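Local coordinates for signal recognition particle 54 kDa protein (Aeropyrum pernix, PDB 7EPK), which is the 54 kDa protein of an archaeal signal recognition particle, combining a helical bundle, a GTPase domain of the P-loop class and a signal-peptide-binding domain, at residues E53-E58 with D68-I73; P96-L101 with E179-D184; A214-A219 with S240-K245. All coordinates share one frame; numbering follows the deposited sequence.

Contact 1. Residues E53-E58 with D68-I73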
loop_
_atom_site.group_PDB
_atom_site.type_symbol
_atom_site.label_atom_id
_atom_site.label_comp_id
_atom_site.label_asym_id
_atom_site.label_seq_id
_atom_site.Cartn_x
_atom_site.Cartn_y
_atom_site.Cartn_z
ATOM N N GLU A 53 8.034 -9.301 -18.863
ATOM C CA GLU A 53 7.012 -8.693 -19.763
ATOM C C GLU A 53 7.119 -7.164 -19.683
ATOM O O GLU A 53 7.158 -6.511 -20.741
ATOM C CB GLU A 53 5.592 -9.145 -19.406
ATOM C CG GLU A 53 5.244 -10.530 -19.924
ATOM C CD GLU A 53 4.179 -11.265 -19.123
ATOM O OE1 GLU A 53 3.464 -10.586 -18.350
ATOM O OE2 GLU A 53 4.083 -12.517 -19.254
ATOM N N ARG A 54 7.170 -6.598 -18.477
ATOM C CA ARG A 54 7.187 -5.121 -18.320
ATOM C C ARG A 54 8.511 -4.592 -18.903
ATOM O O ARG A 54 8.451 -3.625 -19.691
ATOM C CB ARG A 54 6.887 -4.749 -16.863
ATOM C CG ARG A 54 5.465 -5.105 -16.453
ATOM C CD ARG A 54 5.047 -4.490 -15.139
ATOM N NE ARG A 54 5.164 -3.042 -15.180
ATOM C CZ ARG A 54 5.236 -2.266 -14.112
ATOM N NH1 ARG A 54 5.178 -2.791 -12.902
ATOM N NH2 ARG A 54 5.375 -0.967 -14.255
ATOM N N ALA A 55 9.645 -5.245 -18.611
ATOM C CA ALA A 55 10.987 -4.875 -19.128
ATOM C C ALA A 55 11.016 -4.879 -20.666
ATOM O O ALA A 55 11.831 -4.148 -21.243
ATOM C CB ALA A 55 12.043 -5.782 -18.550
ATOM N N LEU A 56 10.165 -5.664 -21.320
ATOM C CA LEU A 56 10.136 -5.777 -22.800
ATOM C C LEU A 56 9.227 -4.709 -23.392
ATOM O O LEU A 56 9.496 -4.317 -24.535
ATOM C CB LEU A 56 9.641 -7.174 -23.197
ATOM C CG LEU A 56 10.701 -8.155 -23.690
ATOM C CD1 LEU A 56 11.940 -8.105 -22.814
ATOM C CD2 LEU A 56 10.145 -9.559 -23.698
ATOM N N LYS A 57 8.166 -4.318 -22.681
ATOM C CA LYS A 57 7.084 -3.438 -23.210
ATOM C C LYS A 57 7.334 -1.979 -22.782
ATOM O O LYS A 57 6.977 -1.026 -23.537
ATOM C CB LYS A 57 5.715 -3.941 -22.726
ATOM C CG LYS A 57 5.240 -5.278 -23.296
ATOM C CD LYS A 57 3.917 -5.766 -22.719
ATOM C CE LYS A 57 4.004 -6.049 -21.231
ATOM N NZ LYS A 57 2.750 -6.617 -20.684
ATOM N N GLU A 58 7.911 -1.812 -21.601
ATOM C CA GLU A 58 8.143 -0.498 -20.962
ATOM C C GLU A 58 9.638 -0.170 -21.059
ATOM O O GLU A 58 10.481 -1.084 -21.004
ATOM C CB GLU A 58 7.620 -0.524 -19.525
ATOM C CG GLU A 58 6.182 -1.007 -19.427
ATOM C CD GLU A 58 5.572 -1.073 -18.035
ATOM O OE1 GLU A 58 6.175 -0.535 -17.079
ATOM O OE2 GLU A 58 4.482 -1.659 -17.916
ATOM N N ASP A 68 17.314 2.327 -12.194
ATOM C CA ASP A 68 16.228 2.933 -11.375
ATOM C C ASP A 68 14.891 2.389 -11.906
ATOM O O ASP A 68 14.037 2.019 -11.085
ATOM C CB ASP A 68 16.339 4.466 -11.297
ATOM C CG ASP A 68 17.532 4.974 -10.484
ATOM O OD1 ASP A 68 18.089 4.173 -9.704
ATOM O OD2 ASP A 68 17.915 6.169 -10.646
ATOM N N TRP A 69 14.741 2.249 -13.219
ATOM C CA TRP A 69 13.457 1.837 -13.838
ATOM C C TRP A 69 13.202 0.361 -13.564
ATOM O O TRP A 69 12.048 -0.072 -13.633
ATOM C CB TRP A 69 13.478 2.084 -15.346
ATOM C CG TRP A 69 12.174 1.832 -16.029
ATOM C CD1 TRP A 69 11.948 0.978 -17.069
ATOM C CD2 TRP A 69 10.912 2.470 -15.737
ATOM N NE1 TRP A 69 10.632 1.046 -17.457
ATOM C CE2 TRP A 69 9.968 1.946 -16.653
ATOM C CE3 TRP A 69 10.482 3.419 -14.793
ATOM C CZ2 TRP A 69 8.629 2.349 -16.650
ATOM C CZ3 TRP A 69 9.163 3.815 -14.793
ATOM C CH2 TRP A 69 8.250 3.286 -15.711
ATOM N N MET A 70 14.263 -0.408 -13.390
ATOM C CA MET A 70 14.135 -1.878 -13.289
ATOM C C MET A 70 13.721 -2.195 -11.854
ATOM O O MET A 70 12.859 -3.058 -11.696
ATOM C CB MET A 70 15.437 -2.612 -13.643
ATOM C CG MET A 70 15.279 -4.117 -13.648
ATOM S SD MET A 70 14.050 -4.677 -14.836
ATOM C CE MET A 70 14.364 -6.438 -14.733
ATOM N N ILE A 71 14.307 -1.520 -10.864
ATOM C CA ILE A 71 13.935 -1.717 -9.440
ATOM C C ILE A 71 12.480 -1.263 -9.248
ATOM O O ILE A 71 11.741 -1.950 -8.529
ATOM C CB ILE A 71 14.915 -0.992 -8.512
ATOM C CG1 ILE A 71 16.304 -1.612 -8.607
ATOM C CG2 ILE A 71 14.399 -1.003 -7.078
ATOM C CD1 ILE A 71 16.310 -3.091 -8.291
ATOM N N LYS A 72 12.078 -0.177 -9.904
ATOM C CA LYS A 72 10.691 0.347 -9.858
ATOM C C LYS A 72 9.737 -0.730 -10.384
ATOM O O LYS A 72 8.580 -0.756 -9.940
ATOM C CB LYS A 72 10.619 1.646 -10.665
ATOM C CG LYS A 72 9.233 2.140 -11.051
ATOM C CD LYS A 72 8.538 2.930 -9.981
ATOM C CE LYS A 72 7.604 3.950 -10.581
ATOM N NZ LYS A 72 6.911 3.393 -11.768
ATOM N N ILE A 73 10.195 -1.568 -11.308
ATOM C CA ILE A 73 9.399 -2.685 -11.887
ATOM C C ILE A 73 9.449 -3.889 -10.938
ATOM O O ILE A 73 8.425 -4.596 -10.830
ATOM C CB ILE A 73 9.899 -3.058 -13.293
ATOM C CG1 ILE A 73 9.431 -2.040 -14.340
ATOM C CG2 ILE A 73 9.463 -4.471 -13.642
ATOM C CD1 ILE A 73 9.855 -2.366 -15.772
#
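Arg54 starts with CG anti to its own carbonyl carbon and then bends at chi3 (58°), which lays its guanidinium against Ile73. Ile73, with CG1 anti to its carbonyl carbon and CD1 extended beyond it, slides past Arg54 in the opposite direction and brings CD1 to within 4.0 Å of CB of Arg54, while CG1 of Ile73 sits 4.1 Å above the guanidinium plane, over its centre. The edge of the same group is taken by Glu58, one turn further on and just past the end of the helix. Arg54 grips it side-on, NE to Glu58 OE2 at 3.1 Å and NH2 to Glu58 OE1 at 3.0 Å, the latter on the syn lone pair. Held this way, the carboxylate meets Trp69, with its plane turned 51° from the indole and OE1 of Glu58 3.8 Å from CZ2 of Trp69. Glu58 CB lies in plane at the edge of the same ring. Farther along, Ala55 CB touches Met70 SD. Arg54 NH2 has a second carboxylate partner in Glu76.

The pair belongs to the N-terminal helical bundle, where helices 41-57 and 66-81 run roughly antiparallel (141° between the local axes). Behind the contact, Met70 and Ile71 pack on helices 4-13 and 19-36, and Lys72 touches the long helix 293-320.

Contact 2. Residues P96-L101 with E179-D184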
loop_
_atom_site.group_PDB
_atom_site.type_symbol
_atom_site.label_atom_id
_atom_site.label_comp_id
_atom_site.label_asym_id
_atom_site.label_seq_id
_atom_site.Cartn_x
_atom_site.Cartn_y
_atom_site.Cartn_z
ATOM N N PRO A 96 -21.232 -3.629 14.735
ATOM C CA PRO A 96 -20.698 -4.782 15.464
ATOM C C PRO A 96 -20.020 -5.750 14.482
ATOM O O PRO A 96 -20.659 -6.214 13.507
ATOM C CB PRO A 96 -21.916 -5.451 16.126
ATOM C CG PRO A 96 -23.093 -5.010 15.276
ATOM C CD PRO A 96 -22.607 -3.929 14.309
ATOM N N TRP A 97 -18.764 -6.073 14.776
ATOM C CA TRP A 97 -17.897 -6.883 13.886
ATOM C C TRP A 97 -17.393 -8.131 14.611
ATOM O O TRP A 97 -16.445 -7.989 15.435
ATOM C CB TRP A 97 -16.725 -6.048 13.366
ATOM C CG TRP A 97 -16.002 -6.710 12.235
ATOM C CD1 TRP A 97 -14.770 -7.298 12.256
ATOM C CD2 TRP A 97 -16.505 -6.853 10.899
ATOM N NE1 TRP A 97 -14.452 -7.757 11.002
ATOM C CE2 TRP A 97 -15.501 -7.503 10.154
ATOM C CE3 TRP A 97 -17.687 -6.467 10.263
ATOM C CZ2 TRP A 97 -15.685 -7.829 8.814
ATOM C CZ3 TRP A 97 -17.864 -6.781 8.937
ATOM C CH2 TRP A 97 -16.876 -7.461 8.230
ATOM N N ILE A 98 -17.955 -9.303 14.267
ATOM C CA ILE A 98 -17.627 -10.578 14.962
ATOM C C ILE A 98 -16.506 -11.309 14.204
ATOM O O ILE A 98 -16.701 -11.689 13.025
ATOM C CB ILE A 98 -18.890 -11.433 15.171
ATOM C CG1 ILE A 98 -20.113 -10.605 15.594
ATOM C CG2 ILE A 98 -18.617 -12.540 16.175
ATOM C CD1 ILE A 98 -19.880 -9.704 16.782
ATOM N N VAL A 99 -15.382 -11.545 14.884
ATOM C CA VAL A 99 -14.169 -12.190 14.307
ATOM C C VAL A 99 -13.982 -13.586 14.897
ATOM O O VAL A 99 -13.603 -13.670 16.077
ATOM C CB VAL A 99 -12.915 -11.358 14.604
ATOM C CG1 VAL A 99 -11.705 -11.962 13.935
ATOM C CG2 VAL A 99 -13.093 -9.911 14.187
ATOM N N LEU A 100 -14.178 -14.642 14.105
ATOM C CA LEU A 100 -13.842 -16.023 14.531
ATOM C C LEU A 100 -12.405 -16.352 14.133
ATOM O O LEU A 100 -12.141 -16.531 12.940
ATOM C CB LEU A 100 -14.827 -17.010 13.904
ATOM C CG LEU A 100 -14.573 -18.487 14.226
ATOM C CD1 LEU A 100 -14.645 -18.741 15.718
ATOM C CD2 LEU A 100 -15.549 -19.393 13.480
ATOM N N LEU A 101 -11.529 -16.524 15.113
ATOM C CA LEU A 101 -10.171 -17.103 14.912
ATOM C C LEU A 101 -10.258 -18.618 14.605
ATOM O O LEU A 101 -11.107 -19.328 15.161
ATOM C CB LEU A 101 -9.349 -16.805 16.171
ATOM C CG LEU A 101 -8.642 -15.452 16.176
ATOM C CD1 LEU A 101 -9.429 -14.398 15.412
ATOM C CD2 LEU A 101 -8.347 -14.988 17.585
ATOM N N GLU A 179 -18.165 -3.323 20.396
ATOM C CA GLU A 179 -18.352 -2.990 18.960
ATOM C C GLU A 179 -17.644 -4.052 18.104
ATOM O O GLU A 179 -18.134 -4.326 16.981
ATOM C CB GLU A 179 -17.801 -1.599 18.657
ATOM C CG GLU A 179 -18.561 -0.476 19.341
ATOM C CD GLU A 179 -17.860 0.872 19.274
ATOM O OE1 GLU A 179 -16.676 0.960 19.704
ATOM O OE2 GLU A 179 -18.490 1.824 18.780
ATOM N N ILE A 180 -16.555 -4.638 18.629
ATOM C CA ILE A 180 -15.804 -5.781 18.036
ATOM C C ILE A 180 -15.737 -6.914 19.065
ATOM O O ILE A 180 -15.350 -6.643 20.200
ATOM C CB ILE A 180 -14.385 -5.338 17.624
ATOM C CG1 ILE A 180 -14.418 -4.214 16.591
ATOM C CG2 ILE A 180 -13.549 -6.523 17.145
ATOM C CD1 ILE A 180 -13.036 -3.705 16.203
ATOM N N VAL A 181 -15.998 -8.150 18.641
ATOM C CA VAL A 181 -15.863 -9.396 19.454
ATOM C C VAL A 181 -14.941 -10.354 18.707
ATOM O O VAL A 181 -15.260 -10.711 17.572
ATOM C CB VAL A 181 -17.228 -10.064 19.684
ATOM C CG1 VAL A 181 -17.078 -11.392 20.399
ATOM C CG2 VAL A 181 -18.170 -9.152 20.443
ATOM N N ILE A 182 -13.856 -10.767 19.345
ATOM C CA ILE A 182 -12.887 -11.762 18.818
ATOM C C ILE A 182 -13.166 -13.078 19.542
ATOM O O ILE A 182 -13.002 -13.131 20.786
ATOM C CB ILE A 182 -11.439 -11.304 19.039
ATOM C CG1 ILE A 182 -11.147 -9.943 18.403
ATOM C CG2 ILE A 182 -10.482 -12.371 18.544
ATOM C CD1 ILE A 182 -9.810 -9.346 18.826
ATOM N N VAL A 183 -13.539 -14.105 18.796
ATOM C CA VAL A 183 -13.836 -15.432 19.379
ATOM C C VAL A 183 -12.614 -16.344 19.253
ATOM O O VAL A 183 -12.439 -16.903 18.166
ATOM C CB VAL A 183 -15.077 -16.011 18.696
ATOM C CG1 VAL A 183 -15.328 -17.443 19.130
ATOM C CG2 VAL A 183 -16.286 -15.124 18.971
ATOM N N ASP A 184 -11.839 -16.521 20.330
ATOM C CA ASP A 184 -10.693 -17.475 20.372
ATOM C C ASP A 184 -11.245 -18.909 20.349
ATOM O O ASP A 184 -12.340 -19.138 20.882
ATOM C CB ASP A 184 -9.777 -17.230 21.583
ATOM C CG ASP A 184 -8.507 -18.083 21.612
ATOM O OD1 ASP A 184 -8.217 -18.727 20.605
ATOM O OD2 ASP A 184 -7.816 -18.112 22.645
#
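Ile98 and Val181 lie side by side and point the same way, CD1 of Ile98 resting 3.9 Å from CB of Val181, on neighbouring parallel strands at the centre of the P-loop GTPase sheet. Strands 97-102 and 180-184 are brought together by a long excursion of the chain, and the side chains of the four bridged pairs alternate between the two faces. Ile98, Leu100, Val181 and Val183 share one face. There Leu100, with CG anti to the backbone N (chi1 178°), leans across to its neighbour, and its CD1 reaches CG1 of Val183 at 3.7 Å. Helix 162-175 covers Ile98 and Val181, and helix 194-208 covers Ile98 and Leu100. Trp97, Val99, Ile180 and Ile182 point to the other face; the Trp97 ring leads away from strand 180-184, and its NE1 bonds Glu212.

Leu101 continues the Val99 side but leans toward the partner strand, setting CD2 3.5 Å from CG2 of Ile182, the two side chains crossing at a slant; Leu101 also packs on Ala113 of helix 109-122.

Between the faces runs the backbone ladder. Its middle is the straightest part: Val99 N gives to Val181 O at 2.8 Å (178° at the hydrogen) and Val99 O takes Val183 N at the same length. Trp97 and Leu101 bond the segment 179-184, whereas the backbones of Ile98 and Leu100 serve strand 212-218 and Asp211 just before it.

At the C-terminal end of strand 180-184, Asp184 opens the Asp-Thr-Ala-Gly (G3) motif of these GTPases. Its CB points away from strand 97-102, the side chain lies about 5 Å from the bound magnesium ion, and its OD2 is hydrogen-bonded to OG1 of Thr110.

Contact 3. Residues A214-A219 with S240-K245. With GDP (guanosine-5'-diphosphate), chain B.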
loop_
_atom_site.group_PDB
_atom_site.type_symbol
_atom_site.label_atom_id
_atom_site.label_comp_id
_atom_site.label_asym_id
_atom_site.label_seq_id
_atom_site.Cartn_x
_atom_site.Cartn_y
_atom_site.Cartn_z
ATOM N N ALA A 214 -10.815 -15.476 10.586
ATOM C CA ALA A 214 -9.367 -15.259 10.391
ATOM C C ALA A 214 -8.657 -16.586 10.616
ATOM O O ALA A 214 -8.848 -17.156 11.667
ATOM C CB ALA A 214 -8.846 -14.209 11.334
ATOM N N LEU A 215 -7.905 -17.052 9.627
ATOM C CA LEU A 215 -6.971 -18.187 9.767
ATOM C C LEU A 215 -5.671 -17.666 10.368
ATOM O O LEU A 215 -5.055 -16.809 9.761
ATOM C CB LEU A 215 -6.703 -18.814 8.403
ATOM C CG LEU A 215 -5.706 -19.961 8.443
ATOM C CD1 LEU A 215 -6.184 -21.082 9.360
ATOM C CD2 LEU A 215 -5.466 -20.490 7.042
ATOM N N VAL A 216 -5.287 -18.158 11.534
ATOM C CA VAL A 216 -4.014 -17.749 12.178
ATOM C C VAL A 216 -2.992 -18.845 11.891
ATOM O O VAL A 216 -3.269 -20.015 12.207
ATOM C CB VAL A 216 -4.212 -17.484 13.675
ATOM C CG1 VAL A 216 -2.890 -17.297 14.377
ATOM C CG2 VAL A 216 -5.111 -16.282 13.899
ATOM N N ILE A 217 -1.894 -18.472 11.231
ATOM C CA ILE A 217 -0.826 -19.399 10.752
ATOM C C ILE A 217 0.511 -18.831 11.200
ATOM O O ILE A 217 0.640 -17.570 11.294
ATOM C CB ILE A 217 -0.854 -19.614 9.227
ATOM C CG1 ILE A 217 -0.687 -18.308 8.447
ATOM C CG2 ILE A 217 -2.117 -20.351 8.813
ATOM C CD1 ILE A 217 -0.780 -18.457 6.932
ATOM N N ASP A 218 1.442 -19.741 11.483
ATOM C CA ASP A 218 2.849 -19.402 11.804
ATOM C C ASP A 218 3.631 -19.295 10.477
ATOM O O ASP A 218 3.256 -19.970 9.479
ATOM C CB ASP A 218 3.357 -20.367 12.891
ATOM C CG ASP A 218 4.458 -21.354 12.523
ATOM O OD1 ASP A 218 4.186 -22.314 11.757
ATOM O OD2 ASP A 218 5.584 -21.177 13.051
ATOM N N ALA A 219 4.663 -18.446 10.435
ATOM C CA ALA A 219 5.646 -18.365 9.324
ATOM C C ALA A 219 6.614 -19.556 9.381
ATOM O O ALA A 219 7.828 -19.312 9.527
ATOM C CB ALA A 219 6.398 -17.057 9.414
ATOM N N SER A 240 -9.830 -13.700 6.307
ATOM C CA SER A 240 -8.572 -13.046 6.734
ATOM C C SER A 240 -7.463 -14.089 6.910
ATOM O O SER A 240 -7.796 -15.280 7.150
ATOM C CB SER A 240 -8.802 -12.262 7.990
ATOM O OG SER A 240 -9.445 -11.039 7.673
ATOM N N ILE A 241 -6.200 -13.665 6.783
ATOM C CA ILE A 241 -5.021 -14.464 7.226
ATOM C C ILE A 241 -4.150 -13.566 8.086
ATOM O O ILE A 241 -3.915 -12.406 7.725
ATOM C CB ILE A 241 -4.223 -15.070 6.056
ATOM C CG1 ILE A 241 -5.042 -16.156 5.350
ATOM C CG2 ILE A 241 -2.876 -15.595 6.535
ATOM C CD1 ILE A 241 -4.444 -16.670 4.069
ATOM N N ILE A 242 -3.702 -14.109 9.206
ATOM C CA ILE A 242 -2.812 -13.408 10.161
ATOM C C ILE A 242 -1.600 -14.314 10.279
ATOM O O ILE A 242 -1.804 -15.513 10.484
ATOM C CB ILE A 242 -3.510 -13.151 11.509
ATOM C CG1 ILE A 242 -4.751 -12.271 11.336
ATOM C CG2 ILE A 242 -2.513 -12.551 12.482
ATOM C CD1 ILE A 242 -5.555 -12.017 12.594
ATOM N N VAL A 243 -0.400 -13.773 10.087
ATOM C CA VAL A 243 0.834 -14.598 10.059
ATOM C C VAL A 243 1.667 -14.259 11.297
ATOM O O VAL A 243 2.073 -13.079 11.432
ATOM C CB VAL A 243 1.608 -14.414 8.740
ATOM C CG1 VAL A 243 2.864 -15.267 8.706
ATOM C CG2 VAL A 243 0.740 -14.745 7.540
ATOM N N THR A 244 1.898 -15.273 12.141
ATOM C CA THR A 244 2.607 -15.184 13.444
ATOM C C THR A 244 4.063 -15.656 13.312
ATOM O O THR A 244 4.348 -16.428 12.381
ATOM C CB THR A 244 1.888 -16.039 14.493
ATOM O OG1 THR A 244 1.900 -17.380 14.003
ATOM C CG2 THR A 244 0.475 -15.571 14.760
ATOM N N LYS A 245 4.930 -15.239 14.243
ATOM C CA LYS A 245 6.340 -15.696 14.371
ATOM C C LYS A 245 7.150 -15.202 13.159
ATOM O O LYS A 245 7.798 -16.025 12.463
ATOM C CB LYS A 245 6.372 -17.216 14.552
ATOM C CG LYS A 245 5.641 -17.721 15.788
ATOM C CD LYS A 245 5.863 -19.191 16.049
ATOM C CE LYS A 245 5.613 -19.584 17.490
ATOM N NZ LYS A 245 4.174 -19.499 17.816
HETATM P PB GDP B . -2.466 -21.284 20.167
HETATM O O1B GDP B . -2.445 -22.727 20.621
HETATM O O2B GDP B . -2.696 -21.192 18.670
HETATM O O3B GDP B . -3.383 -20.365 20.958
HETATM O O3A GDP B . -1.010 -20.643 20.407
HETATM P PA GDP B . -0.603 -19.686 21.659
HETATM O O1A GDP B . -0.861 -20.519 22.907
HETATM O O2A GDP B . -1.100 -18.270 21.488
HETATM O "O5'" GDP B . 0.985 -19.505 21.549
HETATM C "C5'" GDP B . 1.868 -20.602 21.253
HETATM C "C4'" GDP B . 3.286 -20.059 21.289
HETATM O "O4'" GDP B . 3.456 -19.141 20.201
HETATM C "C3'" GDP B . 3.536 -19.257 22.564
HETATM O "O3'" GDP B . 4.790 -19.643 23.120
HETATM C "C2'" GDP B . 3.517 -17.797 22.134
HETATM O "O2'" GDP B . 4.345 -17.001 22.993
HETATM C "C1'" GDP B . 4.007 -17.893 20.680
HETATM N N9 GDP B . 3.711 -16.774 19.705
HETATM C C8 GDP B . 2.512 -16.361 19.248
HETATM N N7 GDP B . 2.632 -15.345 18.349
HETATM C C5 GDP B . 3.936 -15.118 18.198
HETATM C C6 GDP B . 4.750 -14.196 17.402
HETATM O O6 GDP B . 4.208 -13.367 16.652
HETATM N N1 GDP B . 6.081 -14.249 17.529
HETATM C C2 GDP B . 6.690 -15.125 18.355
HETATM N N2 GDP B . 8.044 -15.128 18.421
HETATM N N3 GDP B . 5.997 -16.009 19.120
HETATM C C4 GDP B . 4.642 -16.046 19.082
#
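Ile217 and Ile241 make the closest apolar contact between these two parallel strands. The first torsion of Ile217 (59°) places CG1 in the crowded position between the backbone N and the carbonyl carbon, which swings CD1 across to within 3.6 Å of CG2 of Ile241, while CG1 of Ile217 meets CG2 of Val243 at 3.9 Å. Ala219 CB extends this patch along Val243. On the other face Val216 and Thr244 cross at about a right angle, methyl to methyl (CG1 to CG2, 3.8 Å), and Ala214 CB touches Ser240 and the tip of Ile242.

The backbone bonds zip the strands in register. Ile242 N gives to Leu215 O, Ile217 N to Ile242 O and Thr244 N to Ile217 O; the last rung, Ala219 N to Thr244 O at 2.8 Å, carries the pairing one residue past the end of strand 212-218.

Contacts with guanosine-5'-diphosphate gather at Lys245, in the Thr-Lys-x-Asp (G4) motif typical of GTPases. Its backbone N bonds O6 of the base at 3.1 Å (166°), reading the carbonyl of the guanine. Its aliphatic chain lies over the base, CG 3.8 Å from N3 of GDP, and then bends at chi4 (70°) to bring NZ beside O4' of the ribose, at a modelled separation too short to trust in detail. Asp218 crosses Lys245 at a slant, OD2 near CD, but bonds Ser220, and Thr244 OG1 is tied to the P-loop through Ser107 O.

Helix 225-235 joins the strands as a beta-alpha-beta unit, with strands 97-102 and 265-270 flanking it in the sheet. Helix 109-122 packs on Val216, Ile242 and Thr244, and helix 255-262 on Ile241 and Val243.

How the contacts relate
The three contacts come in series along the chain, each closing before the next opens. Contact 1 belongs to the N-terminal helical bundle, its centre about 43 Å from that of contact 2 and about 32 Å from that of contact 3, touching neither. Contacts 2 and 3, their centres about 16 Å apart, lie in one sheet of the GTPase domain, where strands 97-102 and 212-218 are neighbours: Leu100 O and Ala214 N are 2.9 Å apart, probably hydrogen-bonded, and Leu101 packs on Ala214 and Val216. The four strands follow one another as 180-184, 97-102, 212-218 and 240-244, with Asp184 near the magnesium ion and the bound guanosine-5'-diphosphate, and Lys245 at its guanine.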